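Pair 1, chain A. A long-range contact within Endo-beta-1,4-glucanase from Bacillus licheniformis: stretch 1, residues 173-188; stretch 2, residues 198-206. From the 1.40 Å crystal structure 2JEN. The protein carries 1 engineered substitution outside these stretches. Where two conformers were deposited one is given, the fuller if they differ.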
# COMPACT_ATOMS: atom_id res chain seq x y z
N GLU A 173 -4.72 45.27 7.57
CA GLU A 173 -5.67 45.96 6.73
C GLU A 173 -5.97 45.13 5.50
O GLU A 173 -5.28 44.16 5.21
CB GLU A 173 -5.12 47.32 6.30
CG GLU A 173 -3.95 47.26 5.37
CD GLU A 173 -3.13 48.54 5.28
OE1 GLU A 173 -3.47 49.51 5.99
OE2 GLU A 173 -2.14 48.58 4.52
N THR A 174 -7.01 45.53 4.77
CA THR A 174 -7.37 44.97 3.48
C THR A 174 -6.91 45.91 2.40
O THR A 174 -7.11 47.14 2.49
CB THR A 174 -8.83 44.65 3.41
OG1 THR A 174 -9.13 43.68 4.43
CG2 THR A 174 -9.26 44.10 2.06
N VAL A 175 -6.25 45.36 1.38
CA VAL A 175 -5.66 46.14 0.29
C VAL A 175 -6.04 45.58 -1.06
O VAL A 175 -6.32 44.38 -1.18
CB VAL A 175 -4.11 46.18 0.37
CG1 VAL A 175 -3.69 46.67 1.70
CG2 VAL A 175 -3.50 44.76 0.14
N SER A 176 -6.09 46.44 -2.05
CA SER A 176 -6.24 46.00 -3.46
C SER A 176 -4.88 46.06 -4.13
O SER A 176 -4.29 47.13 -4.23
CB SER A 176 -7.25 46.90 -4.18
OG SER A 176 -7.48 46.51 -5.52
N ILE A 177 -4.37 44.89 -4.55
CA ILE A 177 -3.11 44.79 -5.27
C ILE A 177 -3.31 43.85 -6.42
O ILE A 177 -3.86 42.72 -6.25
CB ILE A 177 -1.99 44.25 -4.36
CG1 ILE A 177 -1.71 45.18 -3.18
CG2 ILE A 177 -0.70 44.01 -5.17
CD1 ILE A 177 -0.68 44.63 -2.17
N GLY A 178 -2.88 44.25 -7.60
CA GLY A 178 -2.90 43.37 -8.78
C GLY A 178 -4.29 43.02 -9.26
O GLY A 178 -4.48 42.01 -9.99
N GLY A 179 -5.30 43.83 -8.89
CA GLY A 179 -6.67 43.55 -9.24
C GLY A 179 -7.46 42.61 -8.34
O GLY A 179 -8.57 42.17 -8.69
N HIS A 180 -6.87 42.27 -7.20
CA HIS A 180 -7.48 41.41 -6.19
C HIS A 180 -7.46 42.14 -4.84
O HIS A 180 -6.56 42.93 -4.58
CB HIS A 180 -6.68 40.11 -6.04
CG HIS A 180 -6.55 39.28 -7.29
ND1 HIS A 180 -7.32 38.16 -7.51
CD2 HIS A 180 -5.75 39.41 -8.37
CE1 HIS A 180 -6.98 37.62 -8.66
NE2 HIS A 180 -6.03 38.36 -9.21
N SER A 181 -8.40 41.79 -3.99
CA SER A 181 -8.41 42.27 -2.60
C SER A 181 -7.81 41.23 -1.66
O SER A 181 -8.19 40.06 -1.71
CB SER A 181 -9.81 42.58 -2.14
OG SER A 181 -10.29 43.67 -2.95
N TRP A 182 -6.98 41.69 -0.73
CA TRP A 182 -6.19 40.84 0.17
C TRP A 182 -6.28 41.36 1.58
O TRP A 182 -6.07 42.55 1.84
CB TRP A 182 -4.71 40.88 -0.22
CG TRP A 182 -4.44 40.63 -1.68
CD1 TRP A 182 -4.26 41.57 -2.61
CD2 TRP A 182 -4.33 39.37 -2.34
NE1 TRP A 182 -4.06 41.01 -3.84
CE2 TRP A 182 -4.08 39.65 -3.70
CE3 TRP A 182 -4.42 38.03 -1.92
CZ2 TRP A 182 -3.96 38.63 -4.66
CZ3 TRP A 182 -4.30 37.04 -2.86
CH2 TRP A 182 -4.03 37.32 -4.20
N LYS A 183 -6.52 40.47 2.53
CA LYS A 183 -6.32 40.78 3.95
C LYS A 183 -4.84 40.58 4.26
O LYS A 183 -4.29 39.52 3.97
CB LYS A 183 -7.18 39.86 4.82
CG LYS A 183 -8.65 40.00 4.55
CD LYS A 183 -9.44 38.92 5.28
CE LYS A 183 -9.32 37.50 4.54
NZ LYS A 183 -10.24 36.44 5.12
N VAL A 184 -4.20 41.58 4.82
CA VAL A 184 -2.77 41.60 5.08
C VAL A 184 -2.49 41.32 6.55
O VAL A 184 -3.15 41.89 7.41
CB VAL A 184 -2.14 42.95 4.71
CG1 VAL A 184 -0.65 42.99 5.02
CG2 VAL A 184 -2.47 43.35 3.28
N TYR A 185 -1.57 40.41 6.82
CA TYR A 185 -1.13 40.04 8.15
C TYR A 185 0.38 40.14 8.27
O TYR A 185 1.13 39.92 7.30
CB TYR A 185 -1.52 38.60 8.46
CG TYR A 185 -3.01 38.39 8.45
CD1 TYR A 185 -3.71 38.28 7.26
CD2 TYR A 185 -3.73 38.24 9.64
CE1 TYR A 185 -5.09 38.09 7.25
CE2 TYR A 185 -5.12 38.03 9.62
CZ TYR A 185 -5.76 37.98 8.43
OH TYR A 185 -7.15 37.77 8.40
N LYS A 186 0.86 40.46 9.47
CA LYS A 186 2.29 40.60 9.75
C LYS A 186 2.62 39.86 11.04
O LYS A 186 2.02 40.12 12.08
CB LYS A 186 2.68 42.08 9.85
CG LYS A 186 4.15 42.31 10.15
CD LYS A 186 4.47 43.79 10.21
CE LYS A 186 5.95 44.11 10.33
NZ LYS A 186 6.62 43.60 11.57
N GLY A 187 3.57 38.95 10.96
CA GLY A 187 4.08 38.22 12.09
C GLY A 187 5.55 37.95 11.97
O GLY A 187 6.21 38.43 11.06
N TYR A 188 6.03 37.10 12.89
CA TYR A 188 7.44 36.71 12.95
C TYR A 188 7.51 35.26 13.33
O TYR A 188 6.86 34.83 14.28
CB TYR A 188 8.19 37.55 13.97
CG TYR A 188 9.64 37.18 14.14
CD1 TYR A 188 10.06 36.37 15.19
CD2 TYR A 188 10.58 37.57 13.23
CE1 TYR A 188 11.39 36.01 15.35
CE2 TYR A 188 11.92 37.20 13.36
CZ TYR A 188 12.31 36.42 14.43
OH TYR A 188 13.65 36.05 14.57
N ASN A 198 10.47 37.51 9.32
CA ASN A 198 9.16 38.13 9.18
C ASN A 198 8.30 37.29 8.27
O ASN A 198 8.81 36.70 7.32
CB ASN A 198 9.33 39.52 8.61
CG ASN A 198 10.25 40.36 9.46
OD1 ASN A 198 9.97 40.56 10.64
ND2 ASN A 198 11.39 40.77 8.91
N VAL A 199 6.98 37.30 8.51
CA VAL A 199 6.05 36.66 7.60
C VAL A 199 4.92 37.65 7.32
O VAL A 199 4.22 38.11 8.23
CB VAL A 199 5.56 35.28 8.11
CG1 VAL A 199 4.96 35.33 9.52
CG2 VAL A 199 4.63 34.63 7.06
N PHE A 200 4.75 37.94 6.04
CA PHE A 200 3.74 38.82 5.55
C PHE A 200 2.78 38.01 4.69
O PHE A 200 3.22 37.43 3.68
CB PHE A 200 4.35 39.92 4.68
CG PHE A 200 5.47 40.68 5.35
CD1 PHE A 200 5.20 41.72 6.21
CD2 PHE A 200 6.79 40.38 5.08
CE1 PHE A 200 6.24 42.41 6.81
CE2 PHE A 200 7.83 41.09 5.64
CZ PHE A 200 7.54 42.13 6.52
N SER A 201 1.54 37.91 5.13
CA SER A 201 0.54 37.08 4.43
C SER A 201 -0.54 37.93 3.84
O SER A 201 -1.07 38.81 4.51
CB SER A 201 -0.10 36.04 5.37
OG SER A 201 0.90 35.23 5.99
N PHE A 202 -0.86 37.65 2.60
CA PHE A 202 -1.93 38.27 1.83
C PHE A 202 -2.98 37.21 1.53
O PHE A 202 -2.69 36.26 0.82
CB PHE A 202 -1.37 38.81 0.51
CG PHE A 202 -0.36 39.89 0.66
CD1 PHE A 202 0.97 39.59 0.97
CD2 PHE A 202 -0.72 41.24 0.56
CE1 PHE A 202 1.91 40.60 1.15
CE2 PHE A 202 0.23 42.24 0.72
CZ PHE A 202 1.53 41.95 1.02
N ILE A 203 -4.16 37.33 2.14
CA ILE A 203 -5.21 36.32 2.01
C ILE A 203 -6.34 36.87 1.17
O ILE A 203 -6.99 37.86 1.53
CB ILE A 203 -5.72 35.81 3.38
CG1 ILE A 203 -4.58 35.09 4.10
CG2 ILE A 203 -6.99 34.89 3.22
CD1 ILE A 203 -4.93 34.53 5.44
N ARG A 204 -6.58 36.27 0.03
CA ARG A 204 -7.61 36.81 -0.87
C ARG A 204 -8.92 36.83 -0.16
O ARG A 204 -9.23 35.94 0.59
CB ARG A 204 -7.67 36.01 -2.18
CG ARG A 204 -8.32 36.80 -3.31
CD ARG A 204 -8.29 35.98 -4.59
NE ARG A 204 -8.90 36.70 -5.73
CZ ARG A 204 -10.18 36.65 -6.07
NH1 ARG A 204 -11.08 35.95 -5.40
NH2 ARG A 204 -10.59 37.36 -7.13
N THR A 205 -9.74 37.89 -0.38
CA THR A 205 -10.96 38.01 0.42
C THR A 205 -12.00 36.97 0.06
O THR A 205 -12.87 36.67 0.90
CB THR A 205 -11.58 39.42 0.32
OG1 THR A 205 -11.78 39.74 -1.05
CG2 THR A 205 -10.64 40.46 0.93
N ALA A 206 -11.87 36.35 -1.12
CA ALA A 206 -12.65 35.16 -1.51
C ALA A 206 -11.68 34.25 -2.23
O ALA A 206 -10.71 34.70 -2.80
CB ALA A 206 -13.80 35.54 -2.43
O HOH W 1 -10.27 40.10 -8.26
O HOH W 2 -12.49 37.50 3.52
O HOH W 3 7.26 41.00 11.05

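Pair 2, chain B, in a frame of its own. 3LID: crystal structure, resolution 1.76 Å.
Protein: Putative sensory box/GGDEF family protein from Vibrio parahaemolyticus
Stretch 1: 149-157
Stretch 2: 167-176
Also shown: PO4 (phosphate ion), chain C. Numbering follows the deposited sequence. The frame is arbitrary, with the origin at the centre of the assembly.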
# COMPACT_ATOMS: atom_id res chain seq x y z
N SER B 149 -3.51 8.68 5.45
CA SER B 149 -3.96 7.48 4.73
C SER B 149 -3.24 7.23 3.40
O SER B 149 -3.70 7.69 2.33
CB SER B 149 -5.49 7.62 4.54
OG SER B 149 -6.02 6.59 3.72
N PRO B 150 -2.07 6.52 3.44
CA PRO B 150 -1.32 6.27 2.22
C PRO B 150 -2.04 5.20 1.35
O PRO B 150 -2.43 4.11 1.88
CB PRO B 150 0.09 5.74 2.71
CG PRO B 150 -0.26 5.11 4.09
CD PRO B 150 -1.48 5.94 4.65
N SER B 151 -2.32 5.56 0.10
CA SER B 151 -3.11 4.68 -0.80
C SER B 151 -2.37 4.50 -2.08
O SER B 151 -1.72 5.42 -2.58
CB SER B 151 -4.47 5.33 -1.26
OG SER B 151 -5.45 5.31 -0.30
N LEU B 152 -2.48 3.26 -2.61
CA LEU B 152 -1.96 2.93 -3.93
C LEU B 152 -3.21 2.77 -4.82
O LEU B 152 -4.05 1.91 -4.60
CB LEU B 152 -1.15 1.63 -3.80
CG LEU B 152 -0.23 1.38 -5.01
CD1 LEU B 152 0.88 0.25 -4.65
CD2 LEU B 152 -1.03 1.03 -6.23
N ARG B 153 -3.38 3.71 -5.73
CA ARG B 153 -4.70 3.77 -6.45
C ARG B 153 -4.56 2.97 -7.74
O ARG B 153 -3.71 3.25 -8.59
CB ARG B 153 -5.00 5.26 -6.80
CG ARG B 153 -5.40 6.02 -5.50
CD ARG B 153 -5.31 7.56 -5.75
NE ARG B 153 -5.55 8.28 -4.51
CZ ARG B 153 -4.61 8.49 -3.60
NH1 ARG B 153 -3.35 7.97 -3.78
NH2 ARG B 153 -4.93 9.16 -2.49
N ILE B 154 -5.44 1.99 -7.92
CA ILE B 154 -5.51 1.23 -9.20
C ILE B 154 -6.53 2.03 -10.10
O ILE B 154 -7.58 2.46 -9.56
CB ILE B 154 -6.08 -0.13 -8.96
CG1 ILE B 154 -5.35 -0.81 -7.75
CG2 ILE B 154 -5.99 -0.94 -10.25
CD1 ILE B 154 -3.81 -0.95 -7.97
N LEU B 155 -6.18 2.23 -11.36
CA LEU B 155 -6.92 3.11 -12.27
C LEU B 155 -7.25 2.35 -13.52
O LEU B 155 -6.40 1.68 -14.05
CB LEU B 155 -6.02 4.26 -12.61
CG LEU B 155 -5.46 5.01 -11.39
CD1 LEU B 155 -4.41 6.01 -11.91
CD2 LEU B 155 -6.67 5.85 -10.70
N MET B 156 -8.52 2.44 -13.99
CA MET B 156 -8.91 1.72 -15.21
C MET B 156 -10.04 2.53 -15.86
O MET B 156 -11.17 2.55 -15.33
CB MET B 156 -9.37 0.30 -14.80
CG MET B 156 -9.81 -0.59 -15.97
SD MET B 156 -10.48 -2.09 -15.34
CE MET B 156 -10.91 -2.65 -16.95
N PRO B 157 -9.77 3.09 -17.05
CA PRO B 157 -10.90 3.76 -17.78
C PRO B 157 -11.85 2.65 -18.28
O PRO B 157 -11.40 1.55 -18.67
CB PRO B 157 -10.24 4.44 -18.97
CG PRO B 157 -8.70 4.47 -18.54
CD PRO B 157 -8.48 3.22 -17.75
N TYR B 167 -13.95 6.23 -14.99
CA TYR B 167 -12.77 5.52 -14.48
C TYR B 167 -13.14 4.75 -13.26
O TYR B 167 -13.75 5.29 -12.34
CB TYR B 167 -11.69 6.56 -14.08
CG TYR B 167 -11.35 7.43 -15.28
CD1 TYR B 167 -10.32 7.04 -16.16
CD2 TYR B 167 -12.05 8.60 -15.53
CE1 TYR B 167 -10.04 7.80 -17.32
CE2 TYR B 167 -11.80 9.36 -16.70
CZ TYR B 167 -10.78 8.94 -17.57
OH TYR B 167 -10.53 9.68 -18.69
N LEU B 168 -12.75 3.48 -13.24
CA LEU B 168 -12.78 2.72 -11.98
C LEU B 168 -11.51 3.04 -11.20
O LEU B 168 -10.43 2.99 -11.78
CB LEU B 168 -12.79 1.24 -12.33
CG LEU B 168 -12.68 0.30 -11.15
CD1 LEU B 168 -13.98 0.39 -10.33
CD2 LEU B 168 -12.52 -1.18 -11.64
N VAL B 169 -11.64 3.35 -9.91
CA VAL B 169 -10.49 3.68 -9.09
C VAL B 169 -10.61 2.89 -7.81
O VAL B 169 -11.64 2.93 -7.12
CB VAL B 169 -10.51 5.18 -8.69
CG1 VAL B 169 -9.29 5.51 -7.83
CG2 VAL B 169 -10.48 6.07 -9.98
N LEU B 170 -9.51 2.20 -7.45
CA LEU B 170 -9.56 1.40 -6.22
C LEU B 170 -8.43 1.88 -5.33
O LEU B 170 -7.31 1.94 -5.78
CB LEU B 170 -9.28 -0.11 -6.59
CG LEU B 170 -10.01 -0.58 -7.87
CD1 LEU B 170 -9.54 -1.98 -8.25
CD2 LEU B 170 -11.52 -0.57 -7.50
N ASN B 171 -8.70 2.19 -4.09
CA ASN B 171 -7.65 2.73 -3.20
C ASN B 171 -7.21 1.56 -2.34
O ASN B 171 -7.87 1.22 -1.37
CB ASN B 171 -8.20 3.86 -2.32
CG ASN B 171 -8.30 5.14 -3.07
OD1 ASN B 171 -8.70 5.15 -4.26
ND2 ASN B 171 -7.89 6.24 -2.43
N VAL B 172 -6.02 1.07 -2.67
CA VAL B 172 -5.36 0.00 -1.86
C VAL B 172 -4.74 0.65 -0.63
O VAL B 172 -3.97 1.63 -0.71
CB VAL B 172 -4.34 -0.75 -2.72
CG1 VAL B 172 -3.55 -1.75 -1.80
CG2 VAL B 172 -5.04 -1.46 -3.95
N ASP B 173 -5.13 0.16 0.52
CA ASP B 173 -4.86 0.80 1.81
C ASP B 173 -3.49 0.26 2.35
O ASP B 173 -3.35 -0.90 2.79
CB ASP B 173 -6.00 0.36 2.70
CG ASP B 173 -5.86 0.84 4.15
OD1 ASP B 173 -4.84 1.41 4.54
OD2 ASP B 173 -6.81 0.62 4.89
N ILE B 174 -2.45 1.07 2.16
CA ILE B 174 -1.10 0.65 2.62
C ILE B 174 -0.99 0.48 4.14
O ILE B 174 -0.27 -0.40 4.64
CB ILE B 174 -0.08 1.70 2.12
CG1 ILE B 174 -0.06 1.75 0.56
CG2 ILE B 174 1.35 1.42 2.64
CD1 ILE B 174 0.34 0.37 -0.15
N GLU B 175 -1.77 1.24 4.92
CA GLU B 175 -1.75 1.01 6.36
C GLU B 175 -2.29 -0.37 6.75
O GLU B 175 -1.76 -1.05 7.61
CB GLU B 175 -2.59 2.11 7.01
CG GLU B 175 -2.77 1.91 8.54
CD GLU B 175 -3.64 3.03 9.14
OE1 GLU B 175 -4.72 3.29 8.57
OE2 GLU B 175 -3.23 3.65 10.14
N TYR B 176 -3.39 -0.76 6.11
CA TYR B 176 -3.93 -2.10 6.35
C TYR B 176 -2.86 -3.15 5.93
O TYR B 176 -2.62 -4.11 6.72
CB TYR B 176 -5.17 -2.32 5.45
CG TYR B 176 -5.63 -3.72 5.49
CD1 TYR B 176 -6.37 -4.19 6.59
CD2 TYR B 176 -5.30 -4.61 4.43
CE1 TYR B 176 -6.75 -5.53 6.67
CE2 TYR B 176 -5.68 -5.98 4.52
CZ TYR B 176 -6.39 -6.39 5.61
OH TYR B 176 -6.73 -7.76 5.64
P PO4 C . -8.31 10.23 -2.85
O1 PO4 C . -9.24 9.90 -1.67
O2 PO4 C . -9.21 11.05 -3.79
O3 PO4 C . -7.85 9.00 -3.58
O4 PO4 C . -7.13 11.07 -2.39
O HOH W 4 -3.61 3.73 4.47

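Both pairs are two neighbouring antiparallel strands. In pair 1, strand 180-188 lies beside strand 198-204, with 141° between their directions. In pair 2, strand 150-157 lies beside strand 167-173, at 148°. Fourteen central residues superpose with an RMSD of 0.6 Å. The match runs from A:His180 on B:Ser149 to A:Gly187 on B:Met156, and from A:Val199 on B:Leu168 to A:Thr205 on B:Ile174.

The backbone ladder is the same. A:Lys183 and A:Ile203 form a hydrogen-bonded pair, with A:Lys183 N to A:Ile203 O at 2.8 Å and A:Ile203 N to A:Lys183 O at 2.9 Å. The matching pair, B:Leu152 and B:Val172, has both N to O bonds at 2.9 Å. Two further hydrogen-bonded pairs follow in each ladder. The same end bond also recurs beyond the second strand: A:Thr205 N donates to A:Ser181 O at 3.0 Å, and B:Ile174 N donates to B:Pro150 O at 3.1 Å. B:Pro150 gives its carbonyl to this bond, and its ring also packs on the other stretch, with B:Pro150 CG to B:Ile174 CB at 3.9 Å.

One face carries A:Lys183, A:Tyr185, A:Ser201 and A:Ile203 in pair 1. The tyrosine ring touches the isoleucine, with A:Tyr185 CE1 to A:Ile203 CD1 at 4.0 Å. The lysine lays its aliphatic chain there too, A:Lys183 CE to A:Ile203 CG2 being 3.7 Å. Its amine, A:Lys183 NZ, reaches a water that also donates to A:Thr205 O. In pair 2 the side chains on this face are all apolar. B:Ile154 CG1 meets B:Val172 CG2 at 3.9 Å, and B:Ile154 CB meets B:Leu170 CB at 4.0 Å. B:Leu152 CB touches B:Ile174 CD1 at 4.1 Å.

A:Gly187 has no side chain. Its counterpart B:Met156 puts B:Met156 CB 4.3 Å from B:Leu168 CB, and the end of the methionine leads away.

The other face differs most at the middle of the ladder, where A:Val184 and A:Phe202 are matched by B:Arg153 and B:Asn171. In pair 1, A:Phe202 is packed by A:Val184, with A:Val184 CG2 to A:Phe202 CD2 at 3.9 Å, and by A:Ile177, with A:Ile177 CD1 to A:Phe202 CE2 at 3.9 Å. A:Trp182 receives A:Arg204 CG over one face of its ring. The arginine then binds A:His180, with A:Arg204 NE to A:His180 ND1 at 2.8 Å and nearly straight.

In pair 2, B:Arg153 and B:Asn171 touch through B:Arg153 CG and B:Asn171 OD1, 3.6 Å apart. A phosphate, probably from the crystallisation liquor, joins their polar ends: B:Arg153 NE to PO4 O3 is 2.6 Å, and B:Asn171 ND2 to PO4 O3 is 3.0 Å.

B:Asp173 matches A:Arg204. It has no direct side-chain hydrogen bond to the other stretch. B:Asp173 OD1 accepts from B:Tyr176 N at 3.0 Å and caps the helix, and a water links B:Asp173 OD1 to B:Pro150 O.

The buried areas are 988 Å² in pair 1 and 808 Å² in pair 2.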